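TssK (PDB 5Y0E) probably serves as a trimeric baseplate component of the bacterial type VI secretion system, connecting the baseplate to the membrane complex. Local coordinates at residues A[58-63]-A[167-172]; A[97-102]-A[157-162]; A[320-325]-A[435-440]; A[345-350]-A[364-369]. All blocks are in the same frame, centred on the assembly; numbering follows the deposited sequence.

Interaction 1: A[58-63]-A[167-172]; sequences GKIALN and GVTRVL
The CA atoms of I60 and T169 lie 9.0 Å apart and those of L62 and V168 9.3 Å, and no backbone hydrogen bond links 58-63 to 167-172, so the segments touch only through side chains and are not paired strands. The closest approach is between methyl branches: L62 CD2 stands 4.0 Å from V168 CG1. The CA-CB bond of L62 does not aim at the other strand, and it is the outer part of the side chain that closes the gap. On V168, CG1 is anti to the backbone N (chi1 175°), which sends this branch toward the leucine, and the two side chains meet at a slant. I60 reaches the same strand more loosely. Its CD1 is 4.5 Å from T169 CG2 and, on the next inward-pointing residue, 4.6 Å from V171 CG2, so the isoleucine tip lies over the strand without tight packing. L180 also meets both I60 and V171, and L54 and L55 lie nearby on the side of 58-63. R170 points away from 58-63, and its NE makes a weak hydrogen bond to N97. V168 and T169, although consecutive, both point toward 58-63. The reason lies in the backbone: both residues face V98 of the adjoining strand, and V168 has a helix-like psi of -43°. This is a classic beta bulge, set in the strand 163-174 of a mixed sheet whose apolar face packs on the 59-60 and 62-68 strands of the N-terminal part of the chain.

Interaction 2: A[97-102]-A[157-162]; sequences NVVLAL and SELNAE
L159 belongs to a crossover connection: the strands 142-155 and 163-174 run parallel with 96-103 between them, and the loop joining them passes over that middle strand, touching V99 and A101. The end-to-end directions of 99-102 and 159-162 differ by 14°, so the loop follows the strand here. L159 spreads its two methyls along it. CD1 comes to 4.3 Å from V99 CG2, while CD2 lies 4.3 Å from A101 CB. V99 and A101 point to the same face, which M154, W163 and A165 of the flanking strands also help to line. Further on, the loop is shaped by its own polar group. N160 OD1 accepts from E162 N at 2.8 Å with an N-H...O angle of 154°, an Asx turn in which the donor is tilted 21° from the carbonyl plane. The side chain of E162 leads away from the strand, and its OE2 forms salt bridges with R106 and R109. No hydrogen bond joins the two segments; L102 O and E162 O, both acceptors, merely come within 4.3 Å. The contact across the strand is therefore apolar and modest, and directional bonds, among them the Asx turn and the salt bridges of E162, lie outside it.

Interaction 3: A[320-325]-A[435-440]; sequences LTLVER and LDMEFW
L320 and F439 make the tight end of this contact. L320 N donates to F439 O at 2.8 Å, nearly straight at 174°, and beside this bond the leucine side chain lies against the rim of the ring: its CD2 approaches F439 CE2 to 3.3 Å, near the ring plane, with CB also in plane at the edge. F439 CG is anti to the backbone N (chi1 -166°), which holds the ring over toward L320, and F424 meets it edge-to-face. L322 fills the next place. Its CG packs at 4.0 Å on F439 CB, while CD1 sits 3.7 Å from M437 CE, where the bent end of the methionine curls round to meet it. One backbone link is direct; the other is relayed, a water donating to L320 O at 2.7 Å and accepting from F439 N at 2.9 Å. Past L322 the chain diverges from 435-440, and V323, E324 and R325 are solvent-exposed, the last poorly ordered. On the opposite face of 435-440, buried and turned away from 320-325, W440 NE1 gives a hydrogen bond to E438 OE1 in the plane of the indole; E438 OE2 is held by H400. Strands 317-324 and 436-443 are antiparallel neighbours in the C-terminal sheet, and the single direct bond followed by a water is consistent with the edge of their pairing, where the chains part.

Interaction 4: A[345-350]-A[364-369]; sequences FVLAVR and AQMKIA
L347 meets M366 and I368 with one methyl, CD1, and the torsions of all three side chains account for it. The chi1 of L347 is -100°, away from a staggered value, while its chi2 is extended, so that CD1 is carried out to the far end of the side chain. M366 leaves its backbone with CG anti to N (chi1 166°), then bends at chi2 and chi3, which turns CE toward the leucine. I368 has its outer methyl extended (chi2 154°). L347 CD1 reaches both: it is 4.4 Å from M366 CE and 4.3 Å from I368 CD1. Both distances are loose van der Waals contacts, and the L347 and M366 CA atoms are 10.7 Å apart, too far for any backbone pairing; no hydrogen bond crosses between the segments. M366 and I368 point to the same face of their strand, with K367 between them directed elsewhere. M366 is also the first residue to leave helical backbone angles after the helix 355-365, so the strand presents a side chain to the core from its very start. All three touching residues are buried. The strands 343-350 and 366-370 belong to one antiparallel sheet, yet 423-428, 329-333, 317-324 and 436-443 stand between them in its order, consistent with a strongly curled sheet whose strands face each other across a shared apolar core. L426 packs on both M366 and I368, F439 lies beside L347, the latter's backbone bonds to F406, and helix 355-365 connects the two strands.

Overall arrangement
From the N terminus, interaction 1 closes a loop of about a hundred residues by bringing 58-63 onto strand 163-174, and interaction 2 falls within that loop, joining 97-102 to the crossover loop at 157-162. The two touch through strands 96-103 and 163-174, where T169 O and V98 N are 2.9 Å apart, a probable hydrogen bond. The chain then passes through a helical region to the C-terminal sheet. There interaction 3 ties 320-325 to 435-440 across 109 residues, and interaction 4, within its span, closes 13 residues that hold most of helix 355-365; neighbouring strands 436-443 and 343-350 link them. Interactions 1 and 2 precede 3 and 4, their centres about 39 to 54 Å away.

Interaction 1: A[58-63]-A[167-172]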
loop_
_atom_site.group_PDB
_atom_site.type_symbol
_atom_site.label_atom_id
_atom_site.label_comp_id
_atom_site.label_asym_id
_atom_site.label_seq_id
_atom_site.Cartn_x
_atom_site.Cartn_y
_atom_site.Cartn_z
ATOM N N GLY A 58 -37.208 -0.338 18.666
ATOM C CA GLY A 58 -37.437 -1.094 17.464
ATOM C C GLY A 58 -37.272 -0.289 16.213
ATOM O O GLY A 58 -37.821 -0.652 15.176
ATOM N N LYS A 59 -36.521 0.796 16.282
ATOM C CA LYS A 59 -36.319 1.677 15.146
ATOM C C LYS A 59 -34.846 1.706 14.775
ATOM O O LYS A 59 -33.978 1.838 15.645
ATOM C CB LYS A 59 -36.828 3.093 15.456
ATOM C CG LYS A 59 -38.363 3.209 15.494
ATOM C CD LYS A 59 -38.821 4.582 15.946
ATOM C CE LYS A 59 -40.310 4.605 16.289
ATOM N NZ LYS A 59 -41.200 4.574 15.100
ATOM N N ILE A 60 -34.575 1.561 13.486
ATOM C CA ILE A 60 -33.281 1.901 12.915
ATOM C C ILE A 60 -33.343 3.334 12.414
ATOM O O ILE A 60 -34.153 3.661 11.547
ATOM C CB ILE A 60 -32.914 0.954 11.772
ATOM C CG1 ILE A 60 -32.801 -0.475 12.286
ATOM C CG2 ILE A 60 -31.626 1.412 11.140
ATOM C CD1 ILE A 60 -31.894 -0.575 13.449
ATOM N N ALA A 61 -32.483 4.183 12.943
ATOM C CA ALA A 61 -32.425 5.563 12.511
ATOM C C ALA A 61 -30.980 5.996 12.305
ATOM O O ALA A 61 -30.108 5.695 13.121
ATOM C CB ALA A 61 -33.108 6.466 13.523
ATOM N N LEU A 62 -30.739 6.732 11.230
ATOM C CA LEU A 62 -29.425 7.293 10.949
ATOM C C LEU A 62 -29.384 8.747 11.381
ATOM O O LEU A 62 -30.110 9.568 10.835
ATOM C CB LEU A 62 -29.103 7.185 9.468
ATOM C CG LEU A 62 -29.219 5.759 8.991
ATOM C CD1 LEU A 62 -28.880 5.667 7.535
ATOM C CD2 LEU A 62 -28.300 4.911 9.814
ATOM N N ASN A 63 -28.531 9.063 12.353
ATOM C CA ASN A 63 -28.263 10.464 12.672
ATOM C C ASN A 63 -27.744 11.221 11.451
ATOM O O ASN A 63 -28.203 12.322 11.147
ATOM C CB ASN A 63 -27.244 10.559 13.809
ATOM C CG ASN A 63 -27.861 10.400 15.176
ATOM O OD1 ASN A 63 -29.000 10.787 15.406
ATOM N ND2 ASN A 63 -27.098 9.844 16.103
ATOM N N GLY A 167 -25.678 -1.516 2.423
ATOM C CA GLY A 167 -26.016 -2.177 3.666
ATOM C C GLY A 167 -25.616 -1.347 4.867
ATOM O O GLY A 167 -24.537 -0.770 4.910
ATOM N N VAL A 168 -26.486 -1.308 5.870
ATOM C CA VAL A 168 -26.274 -0.493 7.055
ATOM C C VAL A 168 -25.972 -1.340 8.284
ATOM O O VAL A 168 -25.087 -0.997 9.072
ATOM C CB VAL A 168 -27.493 0.423 7.309
ATOM C CG1 VAL A 168 -27.336 1.183 8.614
ATOM C CG2 VAL A 168 -27.712 1.363 6.141
ATOM N N THR A 169 -26.703 -2.435 8.479
ATOM C CA THR A 169 -26.623 -3.184 9.721
ATOM C C THR A 169 -27.484 -4.429 9.619
ATOM O O THR A 169 -28.230 -4.625 8.659
ATOM C CB THR A 169 -27.059 -2.333 10.905
ATOM O OG1 THR A 169 -26.625 -2.950 12.110
ATOM C CG2 THR A 169 -28.547 -2.176 10.924
ATOM N N ARG A 170 -27.370 -5.275 10.632
ATOM C CA ARG A 170 -28.190 -6.475 10.732
ATOM C C ARG A 170 -28.835 -6.539 12.104
ATOM O O ARG A 170 -28.164 -6.371 13.128
ATOM C CB ARG A 170 -27.373 -7.735 10.477
ATOM C CG ARG A 170 -28.022 -9.004 10.989
ATOM C CD ARG A 170 -27.202 -10.240 10.624
ATOM N NE ARG A 170 -27.538 -10.719 9.300
ATOM C CZ ARG A 170 -28.124 -11.882 9.060
ATOM N NH1 ARG A 170 -28.412 -12.700 10.062
ATOM N NH2 ARG A 170 -28.407 -12.233 7.814
ATOM N N VAL A 171 -30.139 -6.763 12.122
ATOM C CA VAL A 171 -30.861 -6.978 13.369
ATOM C C VAL A 171 -30.761 -8.451 13.730
ATOM O O VAL A 171 -31.134 -9.318 12.940
ATOM C CB VAL A 171 -32.327 -6.544 13.261
ATOM C CG1 VAL A 171 -32.976 -6.678 14.616
ATOM C CG2 VAL A 171 -32.439 -5.116 12.781
ATOM N N LEU A 172 -30.243 -8.733 14.913
ATOM C CA LEU A 172 -30.155 -10.108 15.376
ATOM C C LEU A 172 -31.355 -10.504 16.216
ATOM O O LEU A 172 -31.888 -11.605 16.059
ATOM C CB LEU A 172 -28.888 -10.313 16.197
ATOM C CG LEU A 172 -27.576 -10.285 15.433
ATOM C CD1 LEU A 172 -26.431 -10.424 16.406
ATOM C CD2 LEU A 172 -27.553 -11.372 14.379
#

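Interaction 2: A[97-102]-A[157-162]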
loop_
_atom_site.group_PDB
_atom_site.type_symbol
_atom_site.label_atom_id
_atom_site.label_comp_id
_atom_site.label_asym_id
_atom_site.label_seq_id
_atom_site.Cartn_x
_atom_site.Cartn_y
_atom_site.Cartn_z
ATOM N N ASN A 97 -31.202 -8.154 7.245
ATOM C CA ASN A 97 -30.338 -7.046 6.869
ATOM C C ASN A 97 -31.152 -5.798 6.571
ATOM O O ASN A 97 -32.161 -5.860 5.870
ATOM C CB ASN A 97 -29.492 -7.415 5.661
ATOM C CG ASN A 97 -28.289 -8.207 6.040
ATOM O OD1 ASN A 97 -27.775 -8.057 7.136
ATOM N ND2 ASN A 97 -27.819 -9.046 5.141
ATOM N N VAL A 98 -30.697 -4.670 7.101
ATOM C CA VAL A 98 -31.279 -3.360 6.859
ATOM C C VAL A 98 -30.362 -2.573 5.932
ATOM O O VAL A 98 -29.147 -2.535 6.132
ATOM C CB VAL A 98 -31.483 -2.607 8.183
ATOM C CG1 VAL A 98 -32.264 -1.343 7.953
ATOM C CG2 VAL A 98 -32.187 -3.485 9.164
ATOM N N VAL A 99 -30.950 -1.909 4.947
ATOM C CA VAL A 99 -30.202 -1.187 3.930
ATOM C C VAL A 99 -30.634 0.272 3.859
ATOM O O VAL A 99 -31.696 0.662 4.336
ATOM C CB VAL A 99 -30.369 -1.823 2.546
ATOM C CG1 VAL A 99 -29.929 -3.252 2.576
ATOM C CG2 VAL A 99 -31.810 -1.703 2.108
ATOM N N LEU A 100 -29.778 1.079 3.244
ATOM C CA LEU A 100 -30.122 2.421 2.793
ATOM C C LEU A 100 -30.332 2.348 1.295
ATOM O O LEU A 100 -29.459 1.873 0.579
ATOM C CB LEU A 100 -29.016 3.411 3.135
ATOM C CG LEU A 100 -29.247 4.868 2.752
ATOM C CD1 LEU A 100 -30.569 5.325 3.297
ATOM C CD2 LEU A 100 -28.131 5.741 3.268
ATOM N N ALA A 101 -31.503 2.723 0.830
ATOM C CA ALA A 101 -31.801 2.577 -0.566
ATOM C C ALA A 101 -32.315 3.794 -1.285
ATOM O O ALA A 101 -32.753 4.729 -0.698
ATOM C CB ALA A 101 -32.768 1.439 -0.747
ATOM N N LEU A 102 -32.254 3.737 -2.597
ATOM C CA LEU A 102 -32.691 4.815 -3.437
ATOM C C LEU A 102 -33.173 4.207 -4.698
ATOM O O LEU A 102 -32.602 3.271 -5.172
ATOM C CB LEU A 102 -31.533 5.735 -3.753
ATOM C CG LEU A 102 -31.900 6.908 -4.633
ATOM C CD1 LEU A 102 -32.633 7.929 -3.803
ATOM C CD2 LEU A 102 -30.679 7.507 -5.294
ATOM N N SER A 157 -34.757 -7.871 2.238
ATOM C CA SER A 157 -35.741 -8.699 1.555
ATOM C C SER A 157 -36.747 -7.879 0.754
ATOM O O SER A 157 -37.369 -8.418 -0.164
ATOM C CB SER A 157 -36.475 -9.562 2.563
ATOM O OG SER A 157 -37.176 -8.756 3.472
ATOM N N GLU A 158 -36.930 -6.605 1.070
ATOM C CA GLU A 158 -37.897 -5.791 0.347
ATOM C C GLU A 158 -37.333 -5.174 -0.928
ATOM O O GLU A 158 -38.041 -4.429 -1.599
ATOM C CB GLU A 158 -38.453 -4.692 1.261
ATOM C CG GLU A 158 -39.206 -5.227 2.455
ATOM C CD GLU A 158 -39.499 -4.186 3.528
ATOM O OE1 GLU A 158 -38.807 -3.145 3.602
ATOM O OE2 GLU A 158 -40.432 -4.429 4.324
ATOM N N LEU A 159 -36.097 -5.482 -1.294
ATOM C CA LEU A 159 -35.459 -4.859 -2.441
ATOM C C LEU A 159 -35.898 -5.503 -3.747
ATOM O O LEU A 159 -36.302 -6.662 -3.790
ATOM C CB LEU A 159 -33.939 -4.965 -2.334
ATOM C CG LEU A 159 -33.245 -3.928 -1.474
ATOM C CD1 LEU A 159 -31.799 -4.295 -1.275
ATOM C CD2 LEU A 159 -33.370 -2.577 -2.134
ATOM N N ASN A 160 -35.771 -4.738 -4.826
ATOM C CA ASN A 160 -35.821 -5.282 -6.171
ATOM C C ASN A 160 -34.961 -4.414 -7.076
ATOM O O ASN A 160 -34.325 -3.462 -6.629
ATOM C CB ASN A 160 -37.264 -5.373 -6.668
ATOM C CG ASN A 160 -37.953 -4.045 -6.681
ATOM O OD1 ASN A 160 -37.384 -3.030 -7.063
ATOM N ND2 ASN A 160 -39.198 -4.041 -6.253
ATOM N N ALA A 161 -34.977 -4.722 -8.369
ATOM C CA ALA A 161 -34.139 -4.036 -9.346
ATOM C C ALA A 161 -34.481 -2.570 -9.532
ATOM O O ALA A 161 -33.769 -1.885 -10.262
ATOM C CB ALA A 161 -34.234 -4.730 -10.700
ATOM N N GLU A 162 -35.549 -2.073 -8.936
ATOM C CA GLU A 162 -35.841 -0.657 -9.045
ATOM C C GLU A 162 -35.145 0.148 -7.973
ATOM O O GLU A 162 -35.425 1.338 -7.828
ATOM C CB GLU A 162 -37.349 -0.411 -8.989
ATOM C CG GLU A 162 -38.175 -1.263 -9.955
ATOM C CD GLU A 162 -37.590 -1.326 -11.363
ATOM O OE1 GLU A 162 -37.619 -2.417 -11.966
ATOM O OE2 GLU A 162 -37.105 -0.298 -11.881
#

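Interaction 3: A[320-325]-A[435-440]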
loop_
_atom_site.group_PDB
_atom_site.type_symbol
_atom_site.label_atom_id
_atom_site.label_comp_id
_atom_site.label_asym_id
_atom_site.label_seq_id
_atom_site.Cartn_x
_atom_site.Cartn_y
_atom_site.Cartn_z
ATOM N N LEU A 320 -0.574 -6.793 25.870
ATOM C CA LEU A 320 -1.068 -5.455 25.819
ATOM C C LEU A 320 0.084 -4.546 25.532
ATOM O O LEU A 320 1.108 -4.669 26.124
ATOM C CB LEU A 320 -1.672 -5.084 27.149
ATOM C CG LEU A 320 -3.162 -5.276 27.343
ATOM C CD1 LEU A 320 -3.627 -6.643 26.922
ATOM C CD2 LEU A 320 -3.487 -5.060 28.797
ATOM N N THR A 321 -0.093 -3.619 24.622
ATOM C CA THR A 321 0.960 -2.708 24.274
ATOM C C THR A 321 1.109 -1.590 25.270
ATOM O O THR A 321 0.171 -0.904 25.572
ATOM C CB THR A 321 0.681 -2.067 22.925
ATOM O OG1 THR A 321 0.131 -3.039 22.046
ATOM C CG2 THR A 321 1.935 -1.529 22.335
ATOM N N LEU A 322 2.308 -1.408 25.774
ATOM C CA LEU A 322 2.558 -0.349 26.701
ATOM C C LEU A 322 2.911 0.854 25.881
ATOM O O LEU A 322 3.975 0.943 25.318
ATOM C CB LEU A 322 3.707 -0.703 27.607
ATOM C CG LEU A 322 3.423 -1.711 28.692
ATOM C CD1 LEU A 322 4.748 -2.093 29.298
ATOM C CD2 LEU A 322 2.516 -1.138 29.751
ATOM N N VAL A 323 1.988 1.785 25.800
ATOM C CA VAL A 323 2.183 3.003 25.027
ATOM C C VAL A 323 2.711 4.081 25.959
ATOM O O VAL A 323 2.059 4.439 26.943
ATOM C CB VAL A 323 0.883 3.440 24.344
ATOM C CG1 VAL A 323 1.130 4.654 23.504
ATOM C CG2 VAL A 323 0.343 2.309 23.484
ATOM N N GLU A 324 3.905 4.576 25.666
ATOM C CA GLU A 324 4.513 5.609 26.488
ATOM C C GLU A 324 3.838 6.945 26.220
ATOM O O GLU A 324 3.674 7.341 25.066
ATOM C CB GLU A 324 6.004 5.705 26.189
ATOM C CG GLU A 324 6.774 6.575 27.156
ATOM C CD GLU A 324 8.276 6.457 26.975
ATOM O OE1 GLU A 324 9.030 7.073 27.756
ATOM O OE2 GLU A 324 8.709 5.747 26.050
ATOM N N ARG A 325 3.440 7.640 27.282
ATOM C CA ARG A 325 2.788 8.928 27.120
ATOM C C ARG A 325 3.356 10.012 28.022
ATOM O O ARG A 325 2.823 11.123 28.041
ATOM C CB ARG A 325 1.275 8.802 27.349
ATOM C CG ARG A 325 0.474 9.481 26.260
ATOM C CD ARG A 325 -0.906 8.879 26.098
ATOM N NE ARG A 325 -1.738 9.039 27.284
ATOM C CZ ARG A 325 -2.873 8.378 27.487
ATOM N NH1 ARG A 325 -3.308 7.514 26.578
ATOM N NH2 ARG A 325 -3.577 8.582 28.592
ATOM N N LEU A 435 15.705 -0.832 31.050
ATOM C CA LEU A 435 14.397 -1.401 31.291
ATOM C C LEU A 435 13.763 -1.914 30.014
ATOM O O LEU A 435 13.807 -1.256 28.979
ATOM C CB LEU A 435 13.498 -0.361 31.926
ATOM C CG LEU A 435 12.137 -0.929 32.286
ATOM C CD1 LEU A 435 12.321 -1.889 33.421
ATOM C CD2 LEU A 435 11.205 0.170 32.676
ATOM N N ASP A 436 13.218 -3.118 30.084
ATOM C CA ASP A 436 12.360 -3.648 29.040
ATOM C C ASP A 436 11.192 -4.320 29.731
ATOM O O ASP A 436 11.383 -5.022 30.724
ATOM C CB ASP A 436 13.089 -4.646 28.137
ATOM C CG ASP A 436 12.182 -5.230 27.068
ATOM O OD1 ASP A 436 11.625 -4.454 26.271
ATOM O OD2 ASP A 436 12.003 -6.466 27.024
ATOM N N MET A 437 9.986 -4.084 29.233
ATOM C CA MET A 437 8.813 -4.633 29.881
ATOM C C MET A 437 7.870 -5.212 28.852
ATOM O O MET A 437 7.881 -4.836 27.682
ATOM C CB MET A 437 8.079 -3.606 30.717
ATOM C CG MET A 437 8.841 -3.217 31.947
ATOM S SD MET A 437 7.966 -2.072 33.007
ATOM C CE MET A 437 7.213 -1.025 31.798
ATOM N N GLU A 438 7.093 -6.175 29.304
ATOM C CA GLU A 438 5.988 -6.726 28.556
ATOM C C GLU A 438 4.811 -6.810 29.507
ATOM O O GLU A 438 4.981 -7.086 30.695
ATOM C CB GLU A 438 6.316 -8.101 27.978
ATOM C CG GLU A 438 7.479 -8.096 27.040
ATOM C CD GLU A 438 7.723 -9.431 26.379
ATOM O OE1 GLU A 438 7.029 -10.398 26.709
ATOM O OE2 GLU A 438 8.620 -9.523 25.528
ATOM N N PHE A 439 3.627 -6.544 28.989
ATOM C CA PHE A 439 2.411 -6.548 29.777
ATOM C C PHE A 439 1.466 -7.543 29.145
ATOM O O PHE A 439 1.093 -7.402 27.979
ATOM C CB PHE A 439 1.794 -5.157 29.826
ATOM C CG PHE A 439 0.753 -5.012 30.860
ATOM C CD1 PHE A 439 1.099 -4.877 32.173
ATOM C CD2 PHE A 439 -0.576 -5.012 30.525
ATOM C CE1 PHE A 439 0.142 -4.746 33.134
ATOM C CE2 PHE A 439 -1.545 -4.879 31.492
ATOM C CZ PHE A 439 -1.182 -4.743 32.795
ATOM N N TRP A 440 1.099 -8.556 29.900
ATOM C CA TRP A 440 0.266 -9.619 29.383
ATOM C C TRP A 440 -0.997 -9.774 30.208
ATOM O O TRP A 440 -1.005 -9.540 31.416
ATOM C CB TRP A 440 1.019 -10.931 29.383
ATOM C CG TRP A 440 2.071 -11.036 28.355
ATOM C CD1 TRP A 440 3.365 -10.658 28.470
ATOM C CD2 TRP A 440 1.930 -11.591 27.053
ATOM N NE1 TRP A 440 4.039 -10.934 27.317
ATOM C CE2 TRP A 440 3.179 -11.516 26.434
ATOM C CE3 TRP A 440 0.862 -12.144 26.351
ATOM C CZ2 TRP A 440 3.394 -11.966 25.159
ATOM C CZ3 TRP A 440 1.079 -12.594 25.083
ATOM C CH2 TRP A 440 2.332 -12.499 24.496
HETATM O O HOH W 1 3.706 -5.333 26.377
#

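Interaction 4: A[345-350]-A[364-369]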
loop_
_atom_site.group_PDB
_atom_site.type_symbol
_atom_site.label_atom_id
_atom_site.label_comp_id
_atom_site.label_asym_id
_atom_site.label_seq_id
_atom_site.Cartn_x
_atom_site.Cartn_y
_atom_site.Cartn_z
ATOM N N PHE A 345 -3.081 -10.642 35.086
ATOM C CA PHE A 345 -2.227 -9.639 34.484
ATOM C C PHE A 345 -0.815 -9.765 35.025
ATOM O O PHE A 345 -0.622 -9.879 36.237
ATOM C CB PHE A 345 -2.803 -8.252 34.732
ATOM C CG PHE A 345 -4.080 -8.010 33.998
ATOM C CD1 PHE A 345 -4.066 -7.520 32.708
ATOM C CD2 PHE A 345 -5.295 -8.300 34.578
ATOM C CE1 PHE A 345 -5.241 -7.306 32.018
ATOM C CE2 PHE A 345 -6.471 -8.090 33.889
ATOM C CZ PHE A 345 -6.445 -7.594 32.607
ATOM N N VAL A 346 0.165 -9.767 34.121
ATOM C CA VAL A 346 1.557 -10.011 34.475
ATOM C C VAL A 346 2.450 -8.996 33.777
ATOM O O VAL A 346 2.234 -8.648 32.613
ATOM C CB VAL A 346 2.014 -11.439 34.110
ATOM C CG1 VAL A 346 3.396 -11.677 34.613
ATOM C CG2 VAL A 346 1.105 -12.467 34.693
ATOM N N LEU A 347 3.514 -8.632 34.448
ATOM C CA LEU A 347 4.499 -7.737 33.918
ATOM C C LEU A 347 5.815 -8.476 33.775
ATOM O O LEU A 347 6.349 -8.920 34.736
ATOM C CB LEU A 347 4.710 -6.623 34.900
ATOM C CG LEU A 347 4.015 -5.330 34.626
ATOM C CD1 LEU A 347 4.531 -4.364 35.642
ATOM C CD2 LEU A 347 4.373 -4.868 33.241
ATOM N N ALA A 348 6.330 -8.609 32.574
ATOM C CA ALA A 348 7.587 -9.275 32.365
ATOM C C ALA A 348 8.564 -8.152 32.377
ATOM O O ALA A 348 8.446 -7.263 31.603
ATOM C CB ALA A 348 7.587 -9.965 31.027
ATOM N N VAL A 349 9.548 -8.215 33.252
ATOM C CA VAL A 349 10.486 -7.132 33.423
ATOM C C VAL A 349 11.941 -7.547 33.449
ATOM O O VAL A 349 12.266 -8.574 33.961
ATOM C CB VAL A 349 10.139 -6.444 34.752
ATOM C CG1 VAL A 349 10.990 -5.236 35.046
ATOM C CG2 VAL A 349 8.684 -6.068 34.782
ATOM N N ARG A 350 12.807 -6.750 32.846
ATOM C CA ARG A 350 14.242 -6.958 32.866
ATOM C C ARG A 350 14.866 -5.589 32.883
ATOM O O ARG A 350 14.348 -4.686 32.294
ATOM C CB ARG A 350 14.739 -7.746 31.669
ATOM C CG ARG A 350 15.600 -6.933 30.736
ATOM C CD ARG A 350 16.755 -7.706 30.165
ATOM N NE ARG A 350 18.039 -7.129 30.518
ATOM C CZ ARG A 350 18.325 -5.847 30.499
ATOM N NH1 ARG A 350 19.508 -5.437 30.842
ATOM N NH2 ARG A 350 17.430 -4.979 30.147
ATOM N N ALA A 364 7.753 -1.526 44.488
ATOM C CA ALA A 364 7.388 -0.356 45.237
ATOM C C ALA A 364 7.317 0.850 44.328
ATOM O O ALA A 364 6.380 1.609 44.369
ATOM C CB ALA A 364 8.403 -0.118 46.327
ATOM N N GLN A 365 8.301 1.007 43.468
ATOM C CA GLN A 365 8.346 2.158 42.586
ATOM C C GLN A 365 7.470 2.117 41.347
ATOM O O GLN A 365 7.465 3.050 40.566
ATOM C CB GLN A 365 9.775 2.424 42.173
ATOM C CG GLN A 365 10.542 3.190 43.209
ATOM C CD GLN A 365 11.970 2.755 43.304
ATOM O OE1 GLN A 365 12.371 2.129 44.274
ATOM N NE2 GLN A 365 12.754 3.101 42.306
ATOM N N MET A 366 6.751 1.035 41.141
ATOM C CA MET A 366 5.888 0.973 39.998
ATOM C C MET A 366 4.493 1.010 40.535
ATOM O O MET A 366 4.042 0.086 41.164
ATOM C CB MET A 366 6.132 -0.287 39.187
ATOM C CG MET A 366 5.052 -0.605 38.171
ATOM S SD MET A 366 4.924 0.558 36.822
ATOM C CE MET A 366 5.955 -0.185 35.587
ATOM N N LYS A 367 3.832 2.125 40.312
ATOM C CA LYS A 367 2.486 2.309 40.775
ATOM C C LYS A 367 1.551 2.086 39.627
ATOM O O LYS A 367 1.679 2.698 38.582
ATOM C CB LYS A 367 2.318 3.720 41.324
ATOM N N ILE A 368 0.597 1.205 39.829
ATOM C CA ILE A 368 -0.333 0.901 38.780
ATOM C C ILE A 368 -1.742 1.264 39.184
ATOM O O ILE A 368 -2.206 0.901 40.248
ATOM C CB ILE A 368 -0.255 -0.586 38.401
ATOM C CG1 ILE A 368 1.008 -0.873 37.617
ATOM C CG2 ILE A 368 -1.429 -1.003 37.556
ATOM C CD1 ILE A 368 1.464 -2.294 37.760
ATOM N N ALA A 369 -2.411 1.986 38.299
ATOM C CA ALA A 369 -3.773 2.414 38.509
ATOM C C ALA A 369 -4.382 2.851 37.208
ATOM O O ALA A 369 -3.750 2.780 36.169
ATOM C CB ALA A 369 -3.807 3.552 39.488
#